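Side-chain contacts in dephospho-CoA kinase (Campylobacter jejuni subsp. jejuni serotype O:2, PDB 4ZO4), which probably transfers a phosphate from ATP to the 3'-hydroxyl of dephospho-CoA, the last step in making coenzyme A: residues 40-43 against 44-47; 105-108 against 109-112; 117-120 against 121-124; 189-192 against 193-196. All coordinates share one frame; numbering follows the deposited sequence.

The four contacts follow one another along the chain of a P-loop kinase whose parallel five-stranded sheet is flanked by helices. Interaction 1 closes helix 35-45, interaction 2 the long helix 82-109; their centres lie about 25 Å apart, although the first also packs on the long helix farther back. Interaction 3 lies where strand 114-117 runs into the following loop, near the predicted ATP site and about 21 Å between centres from interaction 2. Interaction 4 lies within helix 185-200, on the opposite side of the chain's centre from interaction 1, about 35 Å between centres. Interactions 2, 3 and 4 thus touch strands of the sheet, while interaction 1 packs among helices.

Interaction 1: residues 40-43 against 44-47; sequences HKIL and DENA
Asn46 holds the carbonyl oxygen of Ile42 twice, with its backbone and with its side chain. Asn46 N reaches Ile42 O at 3.0 Å, and Asn46 ND2 reaches the same Ile42 O, also at 3.0 Å, from the other face of the carbonyl plane. The amide is brought back over the preceding turn because its CG is anti to its own carbonyl carbon (chi1 -65°), which also lays ND2 alongside CG2 of Ile42. One residue earlier, Lys41 O takes the N-H of Glu45 at 2.9 Å, an ordinary i to i+4 bond. These are the last bonds of helix 35-45: Asn46 is the first residue to leave helical geometry and stands just ahead of helix 47-54, so a short side chain with an amide donor suits the junction, occupying a carbonyl at the end of the first helix. On the outer side Lys41 and Glu45 cross at about a right angle. The aliphatic CD and CE of Lys41 lie across the Glu45 side chain, while NZ stays 4.5 Å from Glu45 OE2, opposite charges that probably attract but lie beyond a salt bridge; Lys99 NZ forms a long, weak ion pair with that OE2. OD2 of Asp44 lies 3.7 Å from NE2 of His40, carboxylate and ring planes being 50° apart. Inward, Ile42 and Leu43 are buried against helix 82-109, and Leu43 also meets Phe79 of the second subunit.

Interaction 2: residues 105-108 against 109-112; sequences QILD and KENK
Leu107 and Glu110 lie side by side and point the same way, the isobutyl group of one alongside the carboxylate of the other. Methyl CD2 of Leu107 does the touching, against OE2 of Glu110. The glutamate reaches that far because its CG is turned anti to the backbone N (chi1 -152°) and the chain beyond runs extended, which carries OE2 across to the Leu107 side chain. Ile106 meets the same oxygen at an oblique crossing, its CG2 4.1 Å from Glu110 OE2. Lys109 behaves differently: chi1 of -52° sets its CG near Gln105 O, and the bend at chi2 then leads the ammonium end away. This is the frayed C-terminal end of helix 82-109, where Glu110 N still gives a bond to Ile106 O at 3.2 Å and Asn111, with positive phi (51°), turns the chain out of the helix; asparagine tolerates that conformation comparatively well. Leu107 packs on Phe114 and Ile33 of the sheet; Asp108 also touches Phe114, and its OD1 is hydrogen-bonded to Asn6 N. Lys112, in turn, gives its NZ to Gly29 O and lies against Phe30. Lys109 NZ stays 4.8 Å from Asp108 OD2, so any attraction between these two is probably weak. Between side chains the contact is aliphatic carbon against carboxylate, and the side-chain hydrogen bonds named here, of Asp108 and Lys112, go to other parts of the chain.

Interaction 3: residues 117-120 against 121-124; sequences EIPL and FFES
Leu120 lays its branch carbon over one face of the Phe121 ring, a CH-pi contact between successive residues in which CG stands 4.2 Å from the centroid of the Phe121 ring and 27° off its normal. Methyl CD2 of Leu120 continues across to CE1 of Phe121 at 3.7 Å, and the two side chains lie side by side, pointing the same way. The remaining contacts are purely apolar and gather round Phe122. Its CG is anti to the backbone N (chi1 -155°), which folds the ring back towards residues three and four places earlier. There Ile118 crosses it obliquely, CG1 being 3.6 Å from CB of Phe122 and CD1 3.6 Å from CD1 of Phe122. Pro119 lies alongside, its CG 3.8 Å from CD2 of Phe122. A branched aliphatic chain and a rigid pyrrolidine ring together give Phe122 hydrocarbon neighbours at its CB, CD1 and CD2, and the proline also restrains the backbone as the chain turns. Among polar atoms, Pro119 O and Phe122 N come within 3.1 Å across the turn. The loop leaves strand 114-117, with Pro119 close to Lys18 of the predicted ATP-binding loop and Glu123 salt-bridged to Lys85 of the second subunit. Leu120 and Phe121 pack on Ile168 of helix 155-172, while Phe122 turns to Ala35 on helix 35-45 and Ile100 on helix 82-109, and Ile118 touches Thr11 of strand 7-12.

Interaction 4: residues 189-192 against 193-196; sequences RQEC and VKVI
Regular i to i+4 bonds run from residues 193-196 back to 189-192, the straightest from Ile196 N to Cys192 O (2.8 Å, 177° at the hydrogen), then Val195 N to Glu191 O and Lys194 N to Gln190 O, with a weak one from Val193 N to Arg189 O. This is the middle of helix 185-200, a flanking helix of the P-loop kinase fold that packs against helix 15-27, the helix that follows the predicted ATP-binding loop. Towards the outer side Glu191 and Lys194 cross obliquely, three residues apart. The glutamate bends at chi2 (60°), which brings its carboxylate forward along the helix, and it is the methylene CD of Lys194 that OE2 of Glu191 touches, at 3.7 Å. Lys194 is extended, and its NZ passes 4.0 Å from the same Glu191 OE2, near enough for a probable attraction but beyond a salt bridge. A long, flexible chain suits the exposed position of Lys194, since its aliphatic part packs while the charged end remains at the surface; Glu191 stands at the boundary, only partly exposed. Cys192 and Ile196 lie on Phe21, and Val193 on Ile24. Compact apolar side chains suit a helix face packed on helix 15-27. Glu191 and Val195 both touch Ile179 of strand 177-179, and they also meet each other: methyl CG2 of Val195 is 3.7 Å from OE2 of Glu191, the carboxylate oxygen that also meets Lys194.

Interaction 1: residues 40-43 against 44-47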
ATOM      1  N   HIS A  40     -12.696 -12.687 -16.502  1.00 78.38           N
ATOM      2  CA  HIS A  40     -12.880 -11.914 -17.711  1.00 80.32           C
ATOM      3  C   HIS A  40     -14.380 -11.810 -18.012  1.00 79.22           C
ATOM      4  O   HIS A  40     -14.869 -10.750 -18.460  1.00 75.83           O
ATOM      5  CB  HIS A  40     -12.061 -12.545 -18.854  1.00 87.55           C
ATOM      6  CG  HIS A  40     -12.272 -11.905 -20.194  1.00102.63           C
ATOM      7  ND1 HIS A  40     -11.987 -12.552 -21.378  1.00108.47           N
ATOM      8  CD2 HIS A  40     -12.766 -10.691 -20.542  1.00112.24           C
ATOM      9  CE1 HIS A  40     -12.280 -11.760 -22.393  1.00108.98           C
ATOM     10  NE2 HIS A  40     -12.759 -10.627 -21.914  1.00111.00           N
ATOM     11  N   LYS A  41     -15.112 -12.877 -17.699  1.00 76.25           N
ATOM     12  CA  LYS A  41     -16.558 -12.935 -17.962  1.00 77.91           C
ATOM     13  C   LYS A  41     -17.367 -12.035 -16.997  1.00 77.43           C
ATOM     14  O   LYS A  41     -18.502 -11.653 -17.301  1.00 85.11           O
ATOM     15  CB  LYS A  41     -17.054 -14.399 -17.904  1.00 84.27           C
ATOM     16  CG  LYS A  41     -18.028 -14.797 -19.029  1.00 97.02           C
ATOM     17  CD  LYS A  41     -19.496 -14.724 -18.604  1.00100.07           C
ATOM     18  CE  LYS A  41     -20.468 -14.736 -19.779  1.00102.35           C
ATOM     19  NZ  LYS A  41     -20.700 -13.349 -20.282  1.00107.67           N
ATOM     20  N   ILE A  42     -16.797 -11.691 -15.839  1.00 72.49           N
ATOM     21  CA  ILE A  42     -17.474 -10.798 -14.901  1.00 68.43           C
ATOM     22  C   ILE A  42     -17.574  -9.391 -15.500  1.00 69.17           C
ATOM     23  O   ILE A  42     -18.648  -8.757 -15.437  1.00 69.10           O
ATOM     24  CB  ILE A  42     -16.753 -10.742 -13.538  1.00 67.73           C
ATOM     25  CG1 ILE A  42     -17.022 -12.006 -12.712  1.00 66.84           C
ATOM     26  CG2 ILE A  42     -17.173  -9.524 -12.740  1.00 67.77           C
ATOM     27  CD1 ILE A  42     -18.441 -12.491 -12.722  1.00 67.89           C
ATOM     28  N   LEU A  43     -16.477  -8.928 -16.104  1.00 65.66           N
ATOM     29  CA  LEU A  43     -16.471  -7.634 -16.790  1.00 69.74           C
ATOM     30  C   LEU A  43     -17.540  -7.527 -17.874  1.00 77.27           C
ATOM     31  O   LEU A  43     -18.170  -6.479 -17.995  1.00 84.57           O
ATOM     32  CB  LEU A  43     -15.112  -7.348 -17.403  1.00 67.68           C
ATOM     33  CG  LEU A  43     -13.984  -7.345 -16.376  1.00 68.56           C
ATOM     34  CD1 LEU A  43     -12.694  -6.913 -17.057  1.00 69.34           C
ATOM     35  CD2 LEU A  43     -14.284  -6.464 -15.152  1.00 69.06           C
ATOM     36  N   ASP A  44     -17.752  -8.603 -18.641  1.00 77.80           N
ATOM     37  CA  ASP A  44     -18.765  -8.609 -19.700  1.00 77.35           C
ATOM     38  C   ASP A  44     -20.179  -8.760 -19.167  1.00 77.32           C
ATOM     39  O   ASP A  44     -21.102  -8.189 -19.731  1.00 82.27           O
ATOM     40  CB  ASP A  44     -18.504  -9.732 -20.714  1.00 82.79           C
ATOM     41  CG  ASP A  44     -17.308  -9.456 -21.638  1.00 85.34           C
ATOM     42  OD1 ASP A  44     -17.281  -8.403 -22.319  1.00 95.60           O
ATOM     43  OD2 ASP A  44     -16.412 -10.319 -21.715  1.00 84.34           O
ATOM     44  N   GLU A  45     -20.391  -9.548 -18.115  1.00 81.47           N
ATOM     45  CA  GLU A  45     -21.760  -9.676 -17.562  1.00 83.20           C
ATOM     46  C   GLU A  45     -22.206  -8.369 -16.947  1.00 82.34           C
ATOM     47  O   GLU A  45     -23.382  -8.122 -16.858  1.00 81.00           O
ATOM     48  CB  GLU A  45     -21.853 -10.742 -16.472  1.00 89.72           C
ATOM     49  CG  GLU A  45     -21.811 -12.187 -16.954  1.00 98.33           C
ATOM     50  CD  GLU A  45     -21.680 -13.174 -15.797  1.00105.27           C
ATOM     51  OE1 GLU A  45     -22.501 -13.086 -14.844  1.00105.39           O
ATOM     52  OE2 GLU A  45     -20.753 -14.030 -15.842  1.00104.70           O
ATOM     53  N   ASN A  46     -21.250  -7.563 -16.476  1.00 85.51           N
ATOM     54  CA  ASN A  46     -21.532  -6.277 -15.819  1.00 82.92           C
ATOM     55  C   ASN A  46     -20.985  -5.147 -16.642  1.00 85.33           C
ATOM     56  O   ASN A  46     -20.274  -4.286 -16.135  1.00 89.82           O
ATOM     57  CB  ASN A  46     -20.899  -6.246 -14.437  1.00 78.13           C
ATOM     58  CG  ASN A  46     -21.513  -7.264 -13.531  1.00 80.17           C
ATOM     59  OD1 ASN A  46     -22.615  -7.063 -13.056  1.00 84.30           O
ATOM     60  ND2 ASN A  46     -20.840  -8.402 -13.347  1.00 75.99           N
ATOM     61  N   ALA A  47     -21.320  -5.159 -17.923  1.00 81.51           N
ATOM     62  CA  ALA A  47     -20.764  -4.212 -18.856  1.00 84.59           C
ATOM     63  C   ALA A  47     -21.493  -2.877 -18.735  1.00 81.64           C
ATOM     64  O   ALA A  47     -20.848  -1.839 -18.701  1.00 85.97           O
ATOM     65  CB  ALA A  47     -20.818  -4.758 -20.278  1.00 85.82           C
TER

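Interaction 2: residues 105-108 against 109-112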
ATOM      1  N   GLN A 105     -18.613 -25.961  -6.174  1.00 98.20           N
ATOM      2  CA  GLN A 105     -19.556 -26.729  -5.377  1.00101.12           C
ATOM      3  C   GLN A 105     -20.359 -27.631  -6.309  1.00109.33           C
ATOM      4  O   GLN A 105     -20.976 -28.609  -5.858  1.00110.82           O
ATOM      5  CB  GLN A 105     -20.510 -25.810  -4.587  1.00107.41           C
ATOM      6  CG  GLN A 105     -19.994 -25.325  -3.226  1.00111.69           C
ATOM      7  CD  GLN A 105     -20.834 -24.184  -2.623  1.00118.25           C
ATOM      8  OE1 GLN A 105     -21.837 -23.756  -3.202  1.00120.20           O
ATOM      9  NE2 GLN A 105     -20.418 -23.685  -1.455  1.00115.13           N
ATOM     10  N   ILE A 106     -20.368 -27.306  -7.603  1.00106.26           N
ATOM     11  CA  ILE A 106     -20.964 -28.202  -8.605  1.00104.32           C
ATOM     12  C   ILE A 106     -20.115 -29.477  -8.739  1.00101.78           C
ATOM     13  O   ILE A 106     -20.627 -30.593  -8.616  1.00122.44           O
ATOM     14  CB  ILE A 106     -21.179 -27.476  -9.964  1.00104.28           C
ATOM     15  CG1 ILE A 106     -22.484 -26.663  -9.907  1.00104.91           C
ATOM     16  CG2 ILE A 106     -21.263 -28.451 -11.135  1.00106.84           C
ATOM     17  CD1 ILE A 106     -22.708 -25.745 -11.091  1.00103.37           C
ATOM     18  N   LEU A 107     -18.815 -29.303  -8.931  1.00 96.31           N
ATOM     19  CA  LEU A 107     -17.919 -30.400  -9.234  1.00 90.03           C
ATOM     20  C   LEU A 107     -17.526 -31.175  -7.991  1.00 95.35           C
ATOM     21  O   LEU A 107     -17.121 -32.335  -8.113  1.00 96.12           O
ATOM     22  CB  LEU A 107     -16.661 -29.872  -9.907  1.00 90.53           C
ATOM     23  CG  LEU A 107     -16.910 -28.897 -11.048  1.00 89.41           C
ATOM     24  CD1 LEU A 107     -15.606 -28.345 -11.619  1.00 84.67           C
ATOM     25  CD2 LEU A 107     -17.746 -29.588 -12.114  1.00 91.79           C
ATOM     26  N   ASP A 108     -17.621 -30.553  -6.807  1.00 95.42           N
ATOM     27  CA  ASP A 108     -17.298 -31.265  -5.558  1.00103.24           C
ATOM     28  C   ASP A 108     -18.333 -32.337  -5.235  1.00111.75           C
ATOM     29  O   ASP A 108     -17.993 -33.411  -4.734  1.00117.32           O
ATOM     30  CB  ASP A 108     -17.176 -30.333  -4.349  1.00101.18           C
ATOM     31  CG  ASP A 108     -16.665 -31.068  -3.107  1.00100.49           C
ATOM     32  OD1 ASP A 108     -15.526 -31.584  -3.156  1.00103.52           O
ATOM     33  OD2 ASP A 108     -17.394 -31.155  -2.094  1.00 98.46           O
ATOM     34  N   LYS A 109     -19.594 -32.042  -5.521  1.00120.62           N
ATOM     35  CA  LYS A 109     -20.679 -32.991  -5.283  1.00126.48           C
ATOM     36  C   LYS A 109     -20.698 -34.039  -6.397  1.00124.75           C
ATOM     37  O   LYS A 109     -21.116 -35.182  -6.195  1.00119.75           O
ATOM     38  CB  LYS A 109     -22.019 -32.254  -5.184  1.00133.18           C
ATOM     39  CG  LYS A 109     -22.038 -31.096  -4.186  1.00137.46           C
ATOM     40  CD  LYS A 109     -21.784 -31.545  -2.753  1.00142.40           C
ATOM     41  CE  LYS A 109     -21.583 -30.344  -1.848  1.00149.58           C
ATOM     42  NZ  LYS A 109     -21.838 -30.701  -0.421  1.00157.43           N
ATOM     43  N   GLU A 110     -20.206 -33.632  -7.565  1.00121.78           N
ATOM     44  CA  GLU A 110     -19.962 -34.529  -8.695  1.00119.46           C
ATOM     45  C   GLU A 110     -18.890 -35.587  -8.374  1.00120.36           C
ATOM     46  O   GLU A 110     -18.517 -36.390  -9.238  1.00119.58           O
ATOM     47  CB  GLU A 110     -19.504 -33.680  -9.874  1.00118.50           C
ATOM     48  CG  GLU A 110     -19.803 -34.217 -11.248  1.00122.80           C
ATOM     49  CD  GLU A 110     -19.368 -33.221 -12.313  1.00125.79           C
ATOM     50  OE1 GLU A 110     -18.493 -33.572 -13.134  1.00127.57           O
ATOM     51  OE2 GLU A 110     -19.880 -32.073 -12.312  1.00114.02           O
ATOM     52  N   ASN A 111     -18.351 -35.535  -7.153  1.00119.23           N
ATOM     53  CA  ASN A 111     -17.524 -36.598  -6.567  1.00116.06           C
ATOM     54  C   ASN A 111     -16.347 -37.122  -7.392  1.00108.57           C
ATOM     55  O   ASN A 111     -15.913 -38.244  -7.187  1.00109.06           O
ATOM     56  CB  ASN A 111     -18.418 -37.747  -6.092  1.00119.29           C
ATOM     57  CG  ASN A 111     -18.897 -37.546  -4.672  1.00123.85           C
ATOM     58  OD1 ASN A 111     -18.081 -37.347  -3.767  1.00129.26           O
ATOM     59  ND2 ASN A 111     -20.216 -37.591  -4.465  1.00122.44           N
ATOM     60  N   LYS A 112     -15.821 -36.302  -8.298  1.00100.42           N
ATOM     61  CA  LYS A 112     -14.578 -36.604  -8.987  1.00 94.98           C
ATOM     62  C   LYS A 112     -13.615 -35.421  -8.777  1.00 95.00           C
ATOM     63  O   LYS A 112     -14.054 -34.277  -8.694  1.00 94.39           O
ATOM     64  CB  LYS A 112     -14.853 -36.846 -10.472  1.00 90.80           C
ATOM     65  CG  LYS A 112     -13.683 -37.452 -11.225  1.00 88.85           C
ATOM     66  CD  LYS A 112     -13.781 -37.221 -12.727  1.00 89.33           C
ATOM     67  CE  LYS A 112     -12.420 -37.410 -13.384  1.00 90.97           C
ATOM     68  NZ  LYS A 112     -12.514 -37.632 -14.849  1.00 91.43           N
TER

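Interaction 3: residues 117-120 against 121-124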
ATOM      1  N   GLU A 117      -7.654 -23.806 -12.114  1.00 68.48           N
ATOM      2  CA  GLU A 117      -6.461 -23.098 -12.534  1.00 71.96           C
ATOM      3  C   GLU A 117      -6.538 -21.682 -11.953  1.00 67.64           C
ATOM      4  O   GLU A 117      -7.593 -21.045 -12.032  1.00 64.71           O
ATOM      5  CB  GLU A 117      -6.384 -23.071 -14.063  1.00 75.84           C
ATOM      6  CG  GLU A 117      -5.352 -22.095 -14.594  1.00 82.98           C
ATOM      7  CD  GLU A 117      -5.049 -22.309 -16.060  1.00 87.62           C
ATOM      8  OE1 GLU A 117      -5.859 -22.962 -16.755  1.00 83.31           O
ATOM      9  OE2 GLU A 117      -3.989 -21.812 -16.505  1.00 92.12           O
ATOM     10  N   ILE A 118      -5.447 -21.185 -11.373  1.00 65.94           N
ATOM     11  CA  ILE A 118      -5.474 -19.836 -10.761  1.00 64.49           C
ATOM     12  C   ILE A 118      -4.106 -19.143 -10.756  1.00 65.14           C
ATOM     13  O   ILE A 118      -3.111 -19.747 -10.372  1.00 74.02           O
ATOM     14  CB  ILE A 118      -6.050 -19.915  -9.331  1.00 66.36           C
ATOM     15  CG1 ILE A 118      -6.267 -18.527  -8.728  1.00 71.07           C
ATOM     16  CG2 ILE A 118      -5.157 -20.730  -8.422  1.00 66.12           C
ATOM     17  CD1 ILE A 118      -6.981 -18.538  -7.390  1.00 70.56           C
ATOM     18  N   PRO A 119      -4.037 -17.878 -11.212  1.00 65.17           N
ATOM     19  CA  PRO A 119      -2.802 -17.077 -11.070  1.00 63.74           C
ATOM     20  C   PRO A 119      -2.335 -16.936  -9.643  1.00 64.05           C
ATOM     21  O   PRO A 119      -3.125 -16.655  -8.753  1.00 69.94           O
ATOM     22  CB  PRO A 119      -3.183 -15.706 -11.611  1.00 65.58           C
ATOM     23  CG  PRO A 119      -4.409 -15.909 -12.456  1.00 64.84           C
ATOM     24  CD  PRO A 119      -5.062 -17.188 -12.012  1.00 66.05           C
ATOM     25  N   LEU A 120      -1.044 -17.137  -9.432  1.00 69.44           N
ATOM     26  CA  LEU A 120      -0.501 -17.274  -8.086  1.00 69.37           C
ATOM     27  C   LEU A 120      -0.971 -16.169  -7.161  1.00 71.77           C
ATOM     28  O   LEU A 120      -1.332 -16.467  -6.033  1.00 78.58           O
ATOM     29  CB  LEU A 120       1.035 -17.366  -8.115  1.00 70.35           C
ATOM     30  CG  LEU A 120       1.808 -17.574  -6.802  1.00 74.19           C
ATOM     31  CD1 LEU A 120       1.317 -18.789  -6.033  1.00 74.41           C
ATOM     32  CD2 LEU A 120       3.304 -17.693  -7.053  1.00 75.18           C
ATOM     33  N   PHE A 121      -0.964 -14.907  -7.612  1.00 73.30           N
ATOM     34  CA  PHE A 121      -1.352 -13.790  -6.719  1.00 70.16           C
ATOM     35  C   PHE A 121      -2.765 -13.266  -6.986  1.00 63.88           C
ATOM     36  O   PHE A 121      -2.985 -12.082  -7.086  1.00 67.19           O
ATOM     37  CB  PHE A 121      -0.320 -12.662  -6.780  1.00 71.99           C
ATOM     38  CG  PHE A 121       1.054 -13.080  -6.355  1.00 70.62           C
ATOM     39  CD1 PHE A 121       1.942 -13.622  -7.278  1.00 69.16           C
ATOM     40  CD2 PHE A 121       1.460 -12.929  -5.033  1.00 66.52           C
ATOM     41  CE1 PHE A 121       3.203 -14.013  -6.892  1.00 61.75           C
ATOM     42  CE2 PHE A 121       2.716 -13.323  -4.642  1.00 63.35           C
ATOM     43  CZ  PHE A 121       3.589 -13.873  -5.573  1.00 65.31           C
ATOM     44  N   PHE A 122      -3.733 -14.165  -7.057  1.00 67.02           N
ATOM     45  CA  PHE A 122      -5.095 -13.832  -7.434  1.00 62.87           C
ATOM     46  C   PHE A 122      -5.721 -13.262  -6.228  1.00 73.08           C
ATOM     47  O   PHE A 122      -5.393 -13.657  -5.130  1.00 80.03           O
ATOM     48  CB  PHE A 122      -5.863 -15.091  -7.811  1.00 66.28           C
ATOM     49  CG  PHE A 122      -7.024 -14.868  -8.736  1.00 62.71           C
ATOM     50  CD1 PHE A 122      -8.278 -15.288  -8.383  1.00 58.72           C
ATOM     51  CD2 PHE A 122      -6.839 -14.286  -9.985  1.00 65.10           C
ATOM     52  CE1 PHE A 122      -9.337 -15.130  -9.247  1.00 61.04           C
ATOM     53  CE2 PHE A 122      -7.898 -14.103 -10.853  1.00 61.19           C
ATOM     54  CZ  PHE A 122      -9.149 -14.526 -10.479  1.00 62.38           C
ATOM     55  N   GLU A 123      -6.689 -12.387  -6.446  1.00 90.45           N
ATOM     56  CA  GLU A 123      -7.126 -11.458  -5.442  1.00 91.15           C
ATOM     57  C   GLU A 123      -8.389 -11.839  -4.684  1.00 94.77           C
ATOM     58  O   GLU A 123      -8.453 -11.689  -3.459  1.00104.23           O
ATOM     59  CB  GLU A 123      -7.347 -10.099  -6.105  1.00 93.64           C
ATOM     60  CG  GLU A 123      -6.075  -9.314  -6.358  1.00 91.52           C
ATOM     61  CD  GLU A 123      -6.336  -7.876  -6.794  1.00 89.73           C
ATOM     62  OE1 GLU A 123      -7.503  -7.516  -7.094  1.00 90.06           O
ATOM     63  OE2 GLU A 123      -5.366  -7.097  -6.844  1.00 81.84           O
ATOM     64  N   SER A 124      -9.400 -12.302  -5.397  1.00 98.19           N
ATOM     65  CA  SER A 124     -10.779 -12.167  -4.892  1.00107.58           C
ATOM     66  C   SER A 124     -11.182 -12.944  -3.621  1.00109.83           C
ATOM     67  O   SER A 124     -12.366 -13.048  -3.306  1.00107.41           O
ATOM     68  CB  SER A 124     -11.756 -12.431  -6.025  1.00105.93           C
ATOM     69  OG  SER A 124     -11.588 -11.419  -7.008  1.00118.17           O
TER

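Interaction 4: residues 189-192 against 193-196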
ATOM      1  N   ARG A 189       6.530 -32.946 -17.568  1.00 91.34           N
ATOM      2  CA  ARG A 189       5.257 -33.570 -17.953  1.00101.03           C
ATOM      3  C   ARG A 189       5.010 -34.895 -17.239  1.00 97.48           C
ATOM      4  O   ARG A 189       3.872 -35.222 -16.920  1.00 99.73           O
ATOM      5  CB  ARG A 189       5.182 -33.851 -19.465  1.00111.84           C
ATOM      6  CG  ARG A 189       5.560 -32.689 -20.374  1.00116.75           C
ATOM      7  CD  ARG A 189       5.060 -32.869 -21.806  1.00113.18           C
ATOM      8  NE  ARG A 189       5.662 -31.840 -22.654  1.00116.33           N
ATOM      9  CZ  ARG A 189       5.037 -31.138 -23.599  1.00121.42           C
ATOM     10  NH1 ARG A 189       3.749 -31.327 -23.868  1.00119.45           N
ATOM     11  NH2 ARG A 189       5.713 -30.216 -24.276  1.00125.92           N
ATOM     12  N   GLN A 190       6.063 -35.678 -17.026  1.00 92.58           N
ATOM     13  CA  GLN A 190       5.904 -36.975 -16.379  1.00 93.29           C
ATOM     14  C   GLN A 190       5.398 -36.752 -14.972  1.00 91.74           C
ATOM     15  O   GLN A 190       4.451 -37.434 -14.522  1.00 86.37           O
ATOM     16  CB  GLN A 190       7.227 -37.759 -16.333  1.00 98.08           C
ATOM     17  CG  GLN A 190       7.047 -39.270 -16.168  1.00100.98           C
ATOM     18  CD  GLN A 190       8.242 -39.946 -15.513  1.00106.46           C
ATOM     19  OE1 GLN A 190       8.926 -40.775 -16.118  1.00110.65           O
ATOM     20  NE2 GLN A 190       8.497 -39.592 -14.268  1.00107.94           N
ATOM     21  N   GLU A 191       6.024 -35.777 -14.301  1.00 86.33           N
ATOM     22  CA  GLU A 191       5.732 -35.482 -12.898  1.00 90.59           C
ATOM     23  C   GLU A 191       4.265 -35.122 -12.714  1.00 84.49           C
ATOM     24  O   GLU A 191       3.620 -35.568 -11.763  1.00 82.79           O
ATOM     25  CB  GLU A 191       6.647 -34.365 -12.358  1.00 91.99           C
ATOM     26  CG  GLU A 191       6.453 -34.029 -10.872  1.00 98.01           C
ATOM     27  CD  GLU A 191       6.718 -35.197  -9.930  1.00106.54           C
ATOM     28  OE1 GLU A 191       7.732 -35.899 -10.131  1.00118.07           O
ATOM     29  OE2 GLU A 191       5.925 -35.410  -8.973  1.00105.55           O
ATOM     30  N   CYS A 192       3.734 -34.327 -13.628  1.00 82.88           N
ATOM     31  CA  CYS A 192       2.322 -34.009 -13.578  1.00 87.77           C
ATOM     32  C   CYS A 192       1.507 -35.288 -13.483  1.00 91.53           C
ATOM     33  O   CYS A 192       0.661 -35.438 -12.585  1.00 92.69           O
ATOM     34  CB  CYS A 192       1.931 -33.175 -14.789  1.00 87.18           C
ATOM     35  SG  CYS A 192       2.765 -31.564 -14.770  1.00 87.45           S
ATOM     36  N   VAL A 193       1.810 -36.229 -14.371  1.00 96.49           N
ATOM     37  CA  VAL A 193       1.069 -37.482 -14.438  1.00 96.47           C
ATOM     38  C   VAL A 193       1.208 -38.273 -13.125  1.00 93.06           C
ATOM     39  O   VAL A 193       0.221 -38.806 -12.615  1.00 86.28           O
ATOM     40  CB  VAL A 193       1.476 -38.333 -15.662  1.00 99.37           C
ATOM     41  CG1 VAL A 193       0.603 -39.583 -15.755  1.00105.33           C
ATOM     42  CG2 VAL A 193       1.345 -37.524 -16.945  1.00 98.19           C
ATOM     43  N   LYS A 194       2.409 -38.325 -12.559  1.00 89.28           N
ATOM     44  CA  LYS A 194       2.597 -38.991 -11.261  1.00 93.86           C
ATOM     45  C   LYS A 194       1.686 -38.389 -10.169  1.00 93.34           C
ATOM     46  O   LYS A 194       1.051 -39.123  -9.417  1.00 95.18           O
ATOM     47  CB  LYS A 194       4.070 -38.937 -10.837  1.00100.03           C
ATOM     48  CG  LYS A 194       4.388 -39.520  -9.461  1.00110.34           C
ATOM     49  CD  LYS A 194       5.805 -39.150  -9.018  1.00121.84           C
ATOM     50  CE  LYS A 194       6.070 -39.431  -7.537  1.00132.41           C
ATOM     51  NZ  LYS A 194       7.246 -38.661  -6.990  1.00132.28           N
ATOM     52  N   VAL A 195       1.608 -37.061 -10.093  1.00 91.16           N
ATOM     53  CA  VAL A 195       0.763 -36.393  -9.088  1.00 88.19           C
ATOM     54  C   VAL A 195      -0.716 -36.595  -9.402  1.00 84.58           C
ATOM     55  O   VAL A 195      -1.481 -36.991  -8.530  1.00 83.62           O
ATOM     56  CB  VAL A 195       1.090 -34.874  -8.971  1.00 90.00           C
ATOM     57  CG1 VAL A 195      -0.069 -34.088  -8.368  1.00 86.38           C
ATOM     58  CG2 VAL A 195       2.351 -34.665  -8.129  1.00 87.01           C
ATOM     59  N   ILE A 196      -1.116 -36.321 -10.638  1.00 78.96           N
ATOM     60  CA  ILE A 196      -2.505 -36.496 -11.025  1.00 79.79           C
ATOM     61  C   ILE A 196      -3.003 -37.910 -10.788  1.00 81.63           C
ATOM     62  O   ILE A 196      -4.142 -38.097 -10.383  1.00 83.88           O
ATOM     63  CB  ILE A 196      -2.739 -36.139 -12.488  1.00 82.27           C
ATOM     64  CG1 ILE A 196      -2.626 -34.615 -12.675  1.00 78.97           C
ATOM     65  CG2 ILE A 196      -4.126 -36.611 -12.918  1.00 83.71           C
ATOM     66  CD1 ILE A 196      -2.429 -34.150 -14.112  1.00 78.91           C
TER